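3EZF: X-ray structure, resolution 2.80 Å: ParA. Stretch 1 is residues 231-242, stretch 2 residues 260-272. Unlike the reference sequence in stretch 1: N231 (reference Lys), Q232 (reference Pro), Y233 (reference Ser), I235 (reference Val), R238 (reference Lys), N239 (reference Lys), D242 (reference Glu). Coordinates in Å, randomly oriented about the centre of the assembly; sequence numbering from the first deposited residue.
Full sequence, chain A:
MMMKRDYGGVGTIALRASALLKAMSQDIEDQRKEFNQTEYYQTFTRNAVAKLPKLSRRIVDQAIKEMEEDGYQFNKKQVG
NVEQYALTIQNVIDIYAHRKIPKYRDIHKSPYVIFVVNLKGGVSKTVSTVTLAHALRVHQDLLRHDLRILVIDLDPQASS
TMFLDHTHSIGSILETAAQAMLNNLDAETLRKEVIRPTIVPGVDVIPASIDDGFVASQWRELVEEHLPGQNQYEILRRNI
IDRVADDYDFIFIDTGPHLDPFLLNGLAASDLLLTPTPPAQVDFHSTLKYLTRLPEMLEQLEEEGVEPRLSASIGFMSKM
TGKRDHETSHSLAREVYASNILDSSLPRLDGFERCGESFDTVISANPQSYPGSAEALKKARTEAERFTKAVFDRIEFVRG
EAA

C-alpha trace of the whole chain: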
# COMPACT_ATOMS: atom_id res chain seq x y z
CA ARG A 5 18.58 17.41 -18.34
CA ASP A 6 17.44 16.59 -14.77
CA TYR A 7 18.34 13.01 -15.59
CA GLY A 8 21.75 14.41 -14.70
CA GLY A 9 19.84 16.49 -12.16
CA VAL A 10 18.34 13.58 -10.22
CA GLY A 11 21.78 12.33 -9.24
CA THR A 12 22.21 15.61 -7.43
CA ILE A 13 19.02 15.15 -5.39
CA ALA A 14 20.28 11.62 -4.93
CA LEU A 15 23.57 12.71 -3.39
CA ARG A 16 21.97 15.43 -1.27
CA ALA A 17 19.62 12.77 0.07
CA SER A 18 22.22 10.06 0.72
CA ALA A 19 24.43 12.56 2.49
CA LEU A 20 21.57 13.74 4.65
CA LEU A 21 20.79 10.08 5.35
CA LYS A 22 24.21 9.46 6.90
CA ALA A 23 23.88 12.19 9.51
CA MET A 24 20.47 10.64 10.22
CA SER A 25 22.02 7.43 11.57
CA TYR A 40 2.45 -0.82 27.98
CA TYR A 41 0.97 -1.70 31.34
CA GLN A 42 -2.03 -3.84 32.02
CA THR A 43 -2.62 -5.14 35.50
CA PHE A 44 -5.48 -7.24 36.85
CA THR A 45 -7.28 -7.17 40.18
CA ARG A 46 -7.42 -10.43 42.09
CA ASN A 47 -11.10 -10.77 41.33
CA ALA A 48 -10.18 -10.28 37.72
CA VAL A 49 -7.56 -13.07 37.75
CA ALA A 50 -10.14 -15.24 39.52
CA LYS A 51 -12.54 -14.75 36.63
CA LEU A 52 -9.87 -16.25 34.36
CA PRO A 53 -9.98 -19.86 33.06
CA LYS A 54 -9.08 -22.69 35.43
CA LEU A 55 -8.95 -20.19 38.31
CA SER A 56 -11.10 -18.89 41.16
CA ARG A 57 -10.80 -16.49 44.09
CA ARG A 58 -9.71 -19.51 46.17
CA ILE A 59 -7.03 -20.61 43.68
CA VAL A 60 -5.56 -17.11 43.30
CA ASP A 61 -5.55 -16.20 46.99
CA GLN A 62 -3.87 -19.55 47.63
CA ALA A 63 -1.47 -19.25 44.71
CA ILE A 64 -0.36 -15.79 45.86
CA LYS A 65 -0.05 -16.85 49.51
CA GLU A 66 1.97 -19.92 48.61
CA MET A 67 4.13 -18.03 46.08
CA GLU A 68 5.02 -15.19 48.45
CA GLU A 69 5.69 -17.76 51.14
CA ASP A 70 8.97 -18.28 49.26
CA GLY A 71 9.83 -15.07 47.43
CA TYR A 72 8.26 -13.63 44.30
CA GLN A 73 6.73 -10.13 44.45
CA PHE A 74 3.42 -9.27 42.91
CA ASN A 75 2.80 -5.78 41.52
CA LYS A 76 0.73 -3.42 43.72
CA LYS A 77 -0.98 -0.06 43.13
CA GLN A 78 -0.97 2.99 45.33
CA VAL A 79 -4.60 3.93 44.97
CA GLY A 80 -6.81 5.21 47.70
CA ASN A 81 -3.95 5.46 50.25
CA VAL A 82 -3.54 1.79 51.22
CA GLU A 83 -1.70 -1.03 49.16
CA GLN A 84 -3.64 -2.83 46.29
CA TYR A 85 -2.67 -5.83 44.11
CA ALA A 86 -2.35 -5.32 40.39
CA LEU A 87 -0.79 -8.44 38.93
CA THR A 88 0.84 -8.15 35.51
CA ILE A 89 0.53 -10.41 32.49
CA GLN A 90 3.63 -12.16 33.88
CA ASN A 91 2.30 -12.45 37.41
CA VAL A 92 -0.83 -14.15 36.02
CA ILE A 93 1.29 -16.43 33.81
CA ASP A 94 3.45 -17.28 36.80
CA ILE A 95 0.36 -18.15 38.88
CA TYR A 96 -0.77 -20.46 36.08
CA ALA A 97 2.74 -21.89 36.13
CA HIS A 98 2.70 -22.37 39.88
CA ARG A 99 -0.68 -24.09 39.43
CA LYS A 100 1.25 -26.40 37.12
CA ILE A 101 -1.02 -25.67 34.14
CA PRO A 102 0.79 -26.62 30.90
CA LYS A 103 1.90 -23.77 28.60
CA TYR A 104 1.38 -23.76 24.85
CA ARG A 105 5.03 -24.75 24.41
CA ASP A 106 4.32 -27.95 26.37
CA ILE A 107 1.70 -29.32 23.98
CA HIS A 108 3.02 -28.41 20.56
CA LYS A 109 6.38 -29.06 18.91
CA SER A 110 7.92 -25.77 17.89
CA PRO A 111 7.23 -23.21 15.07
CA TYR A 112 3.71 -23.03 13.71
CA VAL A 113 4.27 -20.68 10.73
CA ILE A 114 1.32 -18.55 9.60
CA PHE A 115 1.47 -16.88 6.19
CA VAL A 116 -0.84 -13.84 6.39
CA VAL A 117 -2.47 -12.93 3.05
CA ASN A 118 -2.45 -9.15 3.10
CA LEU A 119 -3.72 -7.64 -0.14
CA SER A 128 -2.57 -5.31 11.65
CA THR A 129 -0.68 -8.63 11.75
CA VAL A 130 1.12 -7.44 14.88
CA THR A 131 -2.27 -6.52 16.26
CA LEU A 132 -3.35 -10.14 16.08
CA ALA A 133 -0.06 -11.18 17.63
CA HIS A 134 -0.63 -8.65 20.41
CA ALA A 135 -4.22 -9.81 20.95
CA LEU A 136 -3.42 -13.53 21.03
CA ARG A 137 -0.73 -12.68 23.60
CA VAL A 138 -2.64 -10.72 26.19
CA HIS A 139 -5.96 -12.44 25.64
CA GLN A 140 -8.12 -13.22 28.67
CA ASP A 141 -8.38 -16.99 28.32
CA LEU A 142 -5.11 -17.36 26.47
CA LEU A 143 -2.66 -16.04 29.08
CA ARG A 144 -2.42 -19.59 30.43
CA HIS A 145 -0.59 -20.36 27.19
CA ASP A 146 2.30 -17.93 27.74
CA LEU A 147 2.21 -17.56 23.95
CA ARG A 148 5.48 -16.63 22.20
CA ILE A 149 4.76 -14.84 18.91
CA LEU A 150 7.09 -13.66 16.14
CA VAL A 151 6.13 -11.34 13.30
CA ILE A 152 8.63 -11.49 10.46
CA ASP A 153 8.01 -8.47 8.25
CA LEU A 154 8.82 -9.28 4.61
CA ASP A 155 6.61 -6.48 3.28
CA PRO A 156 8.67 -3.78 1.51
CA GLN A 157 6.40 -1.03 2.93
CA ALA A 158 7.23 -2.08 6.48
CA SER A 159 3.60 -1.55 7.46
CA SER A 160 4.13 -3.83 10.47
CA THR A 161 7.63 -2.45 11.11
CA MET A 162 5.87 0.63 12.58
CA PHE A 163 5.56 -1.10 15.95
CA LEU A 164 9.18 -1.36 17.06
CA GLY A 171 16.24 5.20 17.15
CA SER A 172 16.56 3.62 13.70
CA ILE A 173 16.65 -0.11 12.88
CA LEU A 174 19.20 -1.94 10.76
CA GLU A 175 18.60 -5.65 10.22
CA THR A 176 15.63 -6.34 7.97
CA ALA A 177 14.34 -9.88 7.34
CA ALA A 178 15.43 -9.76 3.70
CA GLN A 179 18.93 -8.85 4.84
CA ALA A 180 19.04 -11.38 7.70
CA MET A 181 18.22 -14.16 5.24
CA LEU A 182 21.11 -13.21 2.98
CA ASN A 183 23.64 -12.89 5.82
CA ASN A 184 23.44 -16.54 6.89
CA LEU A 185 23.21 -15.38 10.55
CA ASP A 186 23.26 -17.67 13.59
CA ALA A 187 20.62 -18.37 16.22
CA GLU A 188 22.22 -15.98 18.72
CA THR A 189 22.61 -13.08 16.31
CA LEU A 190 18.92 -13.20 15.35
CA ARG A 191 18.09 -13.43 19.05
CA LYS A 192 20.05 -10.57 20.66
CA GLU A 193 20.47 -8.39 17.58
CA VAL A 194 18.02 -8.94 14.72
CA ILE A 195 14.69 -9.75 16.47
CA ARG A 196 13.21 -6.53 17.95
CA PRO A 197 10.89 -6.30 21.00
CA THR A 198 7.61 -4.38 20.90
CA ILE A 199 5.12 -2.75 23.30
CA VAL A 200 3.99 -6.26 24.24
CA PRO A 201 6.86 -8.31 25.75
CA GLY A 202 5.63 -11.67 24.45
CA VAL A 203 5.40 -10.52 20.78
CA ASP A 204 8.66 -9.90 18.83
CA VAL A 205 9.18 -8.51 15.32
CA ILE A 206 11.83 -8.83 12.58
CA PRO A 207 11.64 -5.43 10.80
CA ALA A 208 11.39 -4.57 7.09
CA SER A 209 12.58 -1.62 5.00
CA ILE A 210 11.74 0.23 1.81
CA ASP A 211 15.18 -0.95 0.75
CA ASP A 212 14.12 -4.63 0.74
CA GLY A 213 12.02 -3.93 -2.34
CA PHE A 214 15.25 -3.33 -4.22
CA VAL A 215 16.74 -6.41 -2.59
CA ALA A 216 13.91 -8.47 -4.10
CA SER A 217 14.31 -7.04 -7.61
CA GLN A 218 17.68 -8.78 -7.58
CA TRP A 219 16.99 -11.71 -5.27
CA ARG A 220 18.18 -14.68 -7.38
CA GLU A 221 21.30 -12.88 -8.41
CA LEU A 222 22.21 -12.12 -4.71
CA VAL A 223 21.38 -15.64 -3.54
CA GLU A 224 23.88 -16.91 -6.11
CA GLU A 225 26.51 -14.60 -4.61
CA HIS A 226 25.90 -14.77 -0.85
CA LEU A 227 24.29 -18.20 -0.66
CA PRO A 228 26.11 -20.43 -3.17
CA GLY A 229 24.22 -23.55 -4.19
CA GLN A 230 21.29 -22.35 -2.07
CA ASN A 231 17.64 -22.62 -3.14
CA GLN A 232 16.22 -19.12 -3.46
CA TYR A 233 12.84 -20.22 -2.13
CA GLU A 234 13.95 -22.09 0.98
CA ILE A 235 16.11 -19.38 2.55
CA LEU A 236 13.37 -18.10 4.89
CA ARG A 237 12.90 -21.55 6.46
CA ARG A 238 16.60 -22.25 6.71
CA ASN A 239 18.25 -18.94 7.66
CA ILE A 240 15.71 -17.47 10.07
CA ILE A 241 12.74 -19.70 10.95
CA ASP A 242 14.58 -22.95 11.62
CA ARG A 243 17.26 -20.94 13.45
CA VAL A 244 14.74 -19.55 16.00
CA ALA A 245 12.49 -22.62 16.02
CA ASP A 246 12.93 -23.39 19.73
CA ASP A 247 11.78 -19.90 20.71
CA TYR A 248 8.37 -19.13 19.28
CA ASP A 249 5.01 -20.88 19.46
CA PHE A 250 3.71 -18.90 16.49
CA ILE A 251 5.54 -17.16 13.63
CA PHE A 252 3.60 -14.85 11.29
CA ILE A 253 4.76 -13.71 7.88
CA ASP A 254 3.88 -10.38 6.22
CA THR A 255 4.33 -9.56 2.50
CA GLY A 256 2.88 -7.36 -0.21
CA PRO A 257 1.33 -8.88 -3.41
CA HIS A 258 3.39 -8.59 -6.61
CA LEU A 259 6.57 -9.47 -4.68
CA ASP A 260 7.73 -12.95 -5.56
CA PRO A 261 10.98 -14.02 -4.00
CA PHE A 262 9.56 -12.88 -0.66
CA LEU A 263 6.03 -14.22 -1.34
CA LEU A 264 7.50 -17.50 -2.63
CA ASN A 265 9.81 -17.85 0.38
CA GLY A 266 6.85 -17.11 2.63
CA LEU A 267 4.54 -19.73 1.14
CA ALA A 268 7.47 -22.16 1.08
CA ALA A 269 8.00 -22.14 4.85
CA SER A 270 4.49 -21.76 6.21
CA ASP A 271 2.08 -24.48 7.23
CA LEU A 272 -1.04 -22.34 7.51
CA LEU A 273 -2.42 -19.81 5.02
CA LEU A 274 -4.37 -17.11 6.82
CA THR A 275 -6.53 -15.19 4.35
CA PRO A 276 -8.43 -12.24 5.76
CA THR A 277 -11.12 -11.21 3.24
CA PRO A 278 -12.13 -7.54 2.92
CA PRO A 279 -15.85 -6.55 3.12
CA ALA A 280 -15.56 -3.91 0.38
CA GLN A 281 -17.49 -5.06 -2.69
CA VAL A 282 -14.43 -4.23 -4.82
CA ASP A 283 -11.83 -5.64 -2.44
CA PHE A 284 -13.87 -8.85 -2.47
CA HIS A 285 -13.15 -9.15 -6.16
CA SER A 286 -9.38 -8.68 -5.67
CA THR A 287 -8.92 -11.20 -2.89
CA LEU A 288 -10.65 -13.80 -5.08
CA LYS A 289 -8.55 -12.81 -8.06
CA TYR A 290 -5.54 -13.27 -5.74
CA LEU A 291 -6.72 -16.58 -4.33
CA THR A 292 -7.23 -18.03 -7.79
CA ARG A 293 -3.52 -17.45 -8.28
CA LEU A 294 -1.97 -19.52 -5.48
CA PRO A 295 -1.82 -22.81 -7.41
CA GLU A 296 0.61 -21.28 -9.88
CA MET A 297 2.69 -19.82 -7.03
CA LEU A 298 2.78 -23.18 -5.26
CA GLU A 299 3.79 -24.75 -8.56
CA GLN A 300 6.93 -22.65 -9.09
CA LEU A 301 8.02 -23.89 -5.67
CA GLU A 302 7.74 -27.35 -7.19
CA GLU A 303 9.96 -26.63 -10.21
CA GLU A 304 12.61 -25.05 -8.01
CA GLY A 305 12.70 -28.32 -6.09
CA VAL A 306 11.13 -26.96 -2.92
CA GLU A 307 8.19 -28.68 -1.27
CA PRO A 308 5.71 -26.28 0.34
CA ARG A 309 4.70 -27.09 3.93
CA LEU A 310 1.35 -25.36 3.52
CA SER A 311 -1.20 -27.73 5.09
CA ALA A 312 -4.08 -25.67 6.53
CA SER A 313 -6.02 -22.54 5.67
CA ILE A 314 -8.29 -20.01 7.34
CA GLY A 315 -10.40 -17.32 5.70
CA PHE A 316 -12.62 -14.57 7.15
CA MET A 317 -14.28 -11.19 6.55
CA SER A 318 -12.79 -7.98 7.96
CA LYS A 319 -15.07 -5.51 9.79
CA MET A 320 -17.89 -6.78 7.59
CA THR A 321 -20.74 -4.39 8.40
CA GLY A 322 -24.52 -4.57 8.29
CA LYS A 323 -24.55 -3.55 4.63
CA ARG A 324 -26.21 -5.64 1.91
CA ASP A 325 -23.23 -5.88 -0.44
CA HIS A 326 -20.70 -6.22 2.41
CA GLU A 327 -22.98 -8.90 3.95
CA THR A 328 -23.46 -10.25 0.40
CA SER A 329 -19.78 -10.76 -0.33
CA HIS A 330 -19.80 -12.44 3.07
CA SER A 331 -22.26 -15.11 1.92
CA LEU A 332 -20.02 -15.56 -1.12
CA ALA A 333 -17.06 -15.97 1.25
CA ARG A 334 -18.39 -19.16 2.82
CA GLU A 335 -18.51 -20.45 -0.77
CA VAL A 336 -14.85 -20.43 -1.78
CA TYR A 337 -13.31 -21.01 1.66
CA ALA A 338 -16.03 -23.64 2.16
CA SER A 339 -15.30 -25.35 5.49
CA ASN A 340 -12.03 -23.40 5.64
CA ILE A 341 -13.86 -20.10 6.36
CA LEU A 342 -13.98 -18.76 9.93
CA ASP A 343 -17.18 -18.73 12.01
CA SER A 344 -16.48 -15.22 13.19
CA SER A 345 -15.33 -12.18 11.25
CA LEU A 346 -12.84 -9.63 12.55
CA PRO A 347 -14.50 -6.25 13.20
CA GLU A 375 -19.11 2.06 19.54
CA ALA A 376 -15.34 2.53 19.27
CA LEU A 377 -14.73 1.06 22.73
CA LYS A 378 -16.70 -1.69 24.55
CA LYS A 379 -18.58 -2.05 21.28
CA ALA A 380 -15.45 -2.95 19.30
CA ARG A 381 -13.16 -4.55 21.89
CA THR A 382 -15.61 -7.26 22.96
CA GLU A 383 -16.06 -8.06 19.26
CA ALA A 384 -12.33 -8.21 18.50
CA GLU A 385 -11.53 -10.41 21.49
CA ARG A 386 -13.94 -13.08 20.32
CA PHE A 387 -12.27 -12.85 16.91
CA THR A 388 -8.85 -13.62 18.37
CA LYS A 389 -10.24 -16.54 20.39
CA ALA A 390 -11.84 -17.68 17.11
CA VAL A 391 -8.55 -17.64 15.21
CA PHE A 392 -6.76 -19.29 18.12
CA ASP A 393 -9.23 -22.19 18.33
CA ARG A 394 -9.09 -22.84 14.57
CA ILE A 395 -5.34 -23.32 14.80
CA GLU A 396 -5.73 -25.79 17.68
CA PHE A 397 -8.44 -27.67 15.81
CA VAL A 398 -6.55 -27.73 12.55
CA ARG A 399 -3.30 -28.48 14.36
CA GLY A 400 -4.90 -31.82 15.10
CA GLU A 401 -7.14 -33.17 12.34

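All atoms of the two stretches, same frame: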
# COMPACT_ATOMS: atom_id res chain seq x y z
N ASN A 231 18.92 -22.71 -2.43
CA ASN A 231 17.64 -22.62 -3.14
C ASN A 231 16.98 -21.31 -2.76
O ASN A 231 16.60 -21.11 -1.62
CB ASN A 231 16.74 -23.79 -2.75
CG ASN A 231 15.42 -23.76 -3.48
OD1 ASN A 231 15.01 -24.76 -4.08
ND2 ASN A 231 14.74 -22.62 -3.44
N GLN A 232 16.80 -20.43 -3.73
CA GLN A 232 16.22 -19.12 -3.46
C GLN A 232 14.89 -19.09 -2.75
O GLN A 232 14.52 -18.07 -2.20
CB GLN A 232 16.09 -18.32 -4.75
CG GLN A 232 15.11 -18.92 -5.73
CD GLN A 232 14.99 -18.11 -6.98
OE1 GLN A 232 14.68 -18.66 -8.04
NE2 GLN A 232 15.22 -16.80 -6.88
N TYR A 233 14.16 -20.20 -2.77
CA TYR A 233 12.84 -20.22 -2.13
C TYR A 233 12.77 -21.00 -0.82
O TYR A 233 11.68 -21.25 -0.31
CB TYR A 233 11.79 -20.74 -3.13
CG TYR A 233 11.68 -19.88 -4.39
CD1 TYR A 233 11.60 -20.47 -5.65
CD2 TYR A 233 11.67 -18.48 -4.31
CE1 TYR A 233 11.51 -19.69 -6.80
CE2 TYR A 233 11.58 -17.69 -5.45
CZ TYR A 233 11.50 -18.30 -6.70
OH TYR A 233 11.42 -17.52 -7.83
N GLU A 234 13.92 -21.36 -0.27
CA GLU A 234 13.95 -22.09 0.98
C GLU A 234 14.79 -21.35 2.00
O GLU A 234 15.00 -21.84 3.11
CB GLU A 234 14.54 -23.49 0.79
CG GLU A 234 13.81 -24.36 -0.21
CD GLU A 234 14.37 -25.79 -0.28
OE1 GLU A 234 15.50 -26.03 0.20
OE2 GLU A 234 13.69 -26.69 -0.83
N ILE A 235 15.28 -20.17 1.64
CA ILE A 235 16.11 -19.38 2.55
C ILE A 235 15.38 -19.01 3.84
O ILE A 235 15.93 -19.18 4.92
CB ILE A 235 16.61 -18.07 1.91
CG1 ILE A 235 17.13 -18.32 0.49
CG2 ILE A 235 17.72 -17.49 2.77
CD1 ILE A 235 18.20 -19.38 0.41
N LEU A 236 14.16 -18.50 3.72
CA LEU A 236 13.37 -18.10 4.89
C LEU A 236 13.27 -19.21 5.94
O LEU A 236 13.42 -18.94 7.12
CB LEU A 236 11.94 -17.67 4.47
CG LEU A 236 11.13 -16.70 5.35
CD1 LEU A 236 9.66 -16.89 5.04
CD2 LEU A 236 11.36 -16.94 6.81
N ARG A 237 13.02 -20.44 5.52
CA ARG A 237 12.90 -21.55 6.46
C ARG A 237 14.24 -21.94 7.04
O ARG A 237 14.33 -22.34 8.19
CB ARG A 237 12.28 -22.78 5.79
CG ARG A 237 11.00 -23.36 6.46
CD ARG A 237 11.17 -24.01 7.84
NE ARG A 237 9.86 -24.10 8.50
CZ ARG A 237 9.58 -24.77 9.62
NH1 ARG A 237 10.51 -25.45 10.27
NH2 ARG A 237 8.34 -24.75 10.10
N ARG A 238 15.29 -21.84 6.25
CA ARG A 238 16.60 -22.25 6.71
C ARG A 238 17.44 -21.22 7.45
O ARG A 238 18.12 -21.56 8.41
CB ARG A 238 17.42 -22.77 5.53
CG ARG A 238 18.40 -23.86 5.92
CD ARG A 238 19.63 -23.87 5.03
NE ARG A 238 20.50 -22.71 5.28
CZ ARG A 238 21.83 -22.77 5.30
NH1 ARG A 238 22.44 -23.93 5.07
NH2 ARG A 238 22.54 -21.68 5.54
N ASN A 239 17.41 -19.96 7.03
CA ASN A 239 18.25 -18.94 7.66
C ASN A 239 17.64 -18.11 8.78
O ASN A 239 18.36 -17.37 9.45
CB ASN A 239 18.83 -18.03 6.56
CG ASN A 239 19.77 -18.78 5.63
OD1 ASN A 239 20.22 -18.24 4.62
ND2 ASN A 239 20.08 -20.03 5.96
N ILE A 240 16.34 -18.21 8.98
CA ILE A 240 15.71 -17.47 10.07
C ILE A 240 14.81 -18.36 10.91
O ILE A 240 15.09 -18.59 12.08
CB ILE A 240 14.87 -16.25 9.55
CG1 ILE A 240 15.81 -15.18 8.97
CG2 ILE A 240 14.03 -15.67 10.72
CD1 ILE A 240 15.13 -13.95 8.42
N ILE A 241 13.74 -18.86 10.29
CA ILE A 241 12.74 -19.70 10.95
C ILE A 241 13.31 -20.90 11.68
O ILE A 241 13.11 -21.04 12.88
CB ILE A 241 11.63 -20.16 9.95
CG1 ILE A 241 10.68 -18.99 9.67
CG2 ILE A 241 10.84 -21.33 10.52
CD1 ILE A 241 9.63 -19.27 8.64
N ASP A 242 14.01 -21.78 10.96
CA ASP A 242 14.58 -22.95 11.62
C ASP A 242 15.66 -22.56 12.64
O ASP A 242 15.95 -23.32 13.55
CB ASP A 242 15.17 -23.93 10.59
CG ASP A 242 14.19 -25.03 10.20
OD1 ASP A 242 13.16 -25.17 10.90
OD2 ASP A 242 14.44 -25.76 9.22
N ASP A 260 7.71 -11.53 -5.29
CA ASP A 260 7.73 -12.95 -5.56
C ASP A 260 8.76 -13.62 -4.67
O ASP A 260 8.41 -14.36 -3.77
CB ASP A 260 8.03 -13.25 -7.03
CG ASP A 260 6.85 -13.89 -7.76
OD1 ASP A 260 7.09 -14.56 -8.80
OD2 ASP A 260 5.69 -13.72 -7.30
N PRO A 261 10.05 -13.33 -4.89
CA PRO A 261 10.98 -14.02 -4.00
C PRO A 261 10.55 -14.02 -2.54
O PRO A 261 10.70 -15.01 -1.85
CB PRO A 261 12.30 -13.31 -4.26
CG PRO A 261 11.89 -11.96 -4.79
CD PRO A 261 10.74 -12.29 -5.67
N PHE A 262 9.99 -12.92 -2.05
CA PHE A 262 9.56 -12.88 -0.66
C PHE A 262 8.28 -13.69 -0.48
O PHE A 262 8.19 -14.50 0.45
CB PHE A 262 9.34 -11.44 -0.19
CG PHE A 262 10.61 -10.61 -0.13
CD1 PHE A 262 10.56 -9.25 0.15
CD2 PHE A 262 11.86 -11.20 -0.37
CE1 PHE A 262 11.73 -8.49 0.20
CE2 PHE A 262 13.02 -10.44 -0.32
CZ PHE A 262 12.95 -9.08 -0.05
N LEU A 263 7.31 -13.49 -1.37
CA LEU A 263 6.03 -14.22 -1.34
C LEU A 263 6.32 -15.73 -1.40
O LEU A 263 5.83 -16.50 -0.58
CB LEU A 263 5.17 -13.85 -2.54
CG LEU A 263 3.65 -13.76 -2.40
CD1 LEU A 263 3.09 -14.97 -1.69
CD2 LEU A 263 3.32 -12.49 -1.64
N LEU A 264 7.11 -16.11 -2.40
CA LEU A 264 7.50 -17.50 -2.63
C LEU A 264 8.19 -18.10 -1.40
O LEU A 264 7.87 -19.22 -0.98
CB LEU A 264 8.45 -17.58 -3.84
CG LEU A 264 7.94 -17.63 -5.30
CD1 LEU A 264 7.49 -19.03 -5.62
CD2 LEU A 264 6.83 -16.65 -5.53
N ASN A 265 9.12 -17.37 -0.81
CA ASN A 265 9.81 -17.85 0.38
C ASN A 265 8.79 -17.98 1.50
O ASN A 265 8.83 -18.96 2.26
CB ASN A 265 10.93 -16.88 0.80
CG ASN A 265 12.29 -17.34 0.32
OD1 ASN A 265 12.84 -18.33 0.81
ND2 ASN A 265 12.85 -16.63 -0.63
N GLY A 266 7.87 -17.02 1.60
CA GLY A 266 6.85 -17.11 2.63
C GLY A 266 6.01 -18.38 2.50
O GLY A 266 5.94 -19.18 3.43
N LEU A 267 5.36 -18.56 1.36
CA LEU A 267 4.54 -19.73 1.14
C LEU A 267 5.32 -21.01 1.34
O LEU A 267 4.77 -22.01 1.80
CB LEU A 267 3.99 -19.75 -0.29
CG LEU A 267 2.88 -18.80 -0.67
CD1 LEU A 267 2.44 -19.13 -2.07
CD2 LEU A 267 1.71 -18.95 0.29
N ALA A 268 6.60 -20.98 0.98
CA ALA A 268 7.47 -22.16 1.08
C ALA A 268 7.90 -22.59 2.48
O ALA A 268 8.51 -23.64 2.62
CB ALA A 268 8.72 -21.94 0.19
N ALA A 269 7.58 -21.81 3.50
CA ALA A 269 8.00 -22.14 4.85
C ALA A 269 6.86 -22.18 5.84
O ALA A 269 7.06 -22.54 7.00
CB ALA A 269 9.02 -21.12 5.32
N SER A 270 5.67 -21.81 5.37
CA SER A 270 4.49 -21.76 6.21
C SER A 270 3.62 -23.00 6.12
O SER A 270 3.54 -23.65 5.07
CB SER A 270 3.67 -20.52 5.86
OG SER A 270 4.53 -19.39 5.73
N ASP A 271 2.95 -23.32 7.22
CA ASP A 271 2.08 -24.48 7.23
C ASP A 271 0.61 -24.11 7.29
O ASP A 271 -0.26 -24.98 7.17
CB ASP A 271 2.45 -25.42 8.40
CG ASP A 271 3.05 -24.69 9.57
OD1 ASP A 271 2.50 -23.63 9.95
OD2 ASP A 271 4.07 -25.16 10.11
N LEU A 272 0.33 -22.82 7.43
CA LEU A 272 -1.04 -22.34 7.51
C LEU A 272 -1.20 -21.03 6.72
O LEU A 272 -0.48 -20.07 6.94
CB LEU A 272 -1.43 -22.13 8.99
CG LEU A 272 -2.88 -21.87 9.46
CD1 LEU A 272 -2.96 -20.51 10.13
CD2 LEU A 272 -3.85 -21.94 8.31
O HOH W 1 11.33 -20.54 2.67

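The two stretches each carry a short helix, roughly 235-241 in the first and 261-267 in the second. The helix axes come within 8.8 Å and their N-to-C directions differ by 76°, so the helices cross steeply instead of running side by side. The CA atoms of Y233 and N265 are 4.6 Å apart, and those of R237 and A269 are 5.2 Å apart. The contact buries 538 Å² in all.

N265 is the polar centre. Its side chain reaches across to the turn that leads into helix 235-241. N265 ND2 donates to Q232 O at 2.7 Å. N265 OD1 accepts from L236 N at 3.2 Å, with a nearly straight N-H...O angle. One amide thus serves a carbonyl and an NH of the opposing backbone. N265 ND2 also donates to P261 O at 3.0 Å, which ties the side chain back to its own helix. Because L236 lies in the first turn of helix 235-241, its NH has no carbonyl of a preceding helical turn to bind, and N265 supplies the acceptor.

Y233 is the main bump from the first stretch. Its CA-to-CB bond points sideways, but the ring swings nearer and lies against helix 261-267. L264 covers one face of the ring: L264 CG sits 3.9 Å from the centroid of the Y233 ring, in a CH-pi contact. The closest pair between Y233 and L264 is Y233 CD2 to L264 CB, 3.4 Å. P261 lies at the ring edge, with P261 CA 4.0 Å from Y233 CE2. On the backbone side of the same residue, Y233 O comes within 3.1 Å of A268 CB, a tight contact with the methyl.

Further along, A269 points its methyl toward the first stretch. This methyl is a small bump that fits a hollow lined by L236, R237 and I241. The CB of A269 is 3.2 Å from R237 CG, 3.8 Å from I241 CD1 and 4.3 Å from L236 CD1. L236 also rests against the bare backbone of G266, with L236 CD1 3.7 Å from G266 CA. At the guanidinium, R237 NH1 forms a salt bridge with D242 OD1 at 2.7 Å, and A269 O and D271 OD2 also lie at its edge. D271 is a more distant partner, with R237 NH2 4.3 Å from D271 OD2, beyond salt-bridge range.

Water 1 fills a gap between the backbones. Its O lies 3.1 Å from Y233 O and 3.0 Å from N265 O, and it accepts a weak hydrogen bond from R237 N at 3.3 Å.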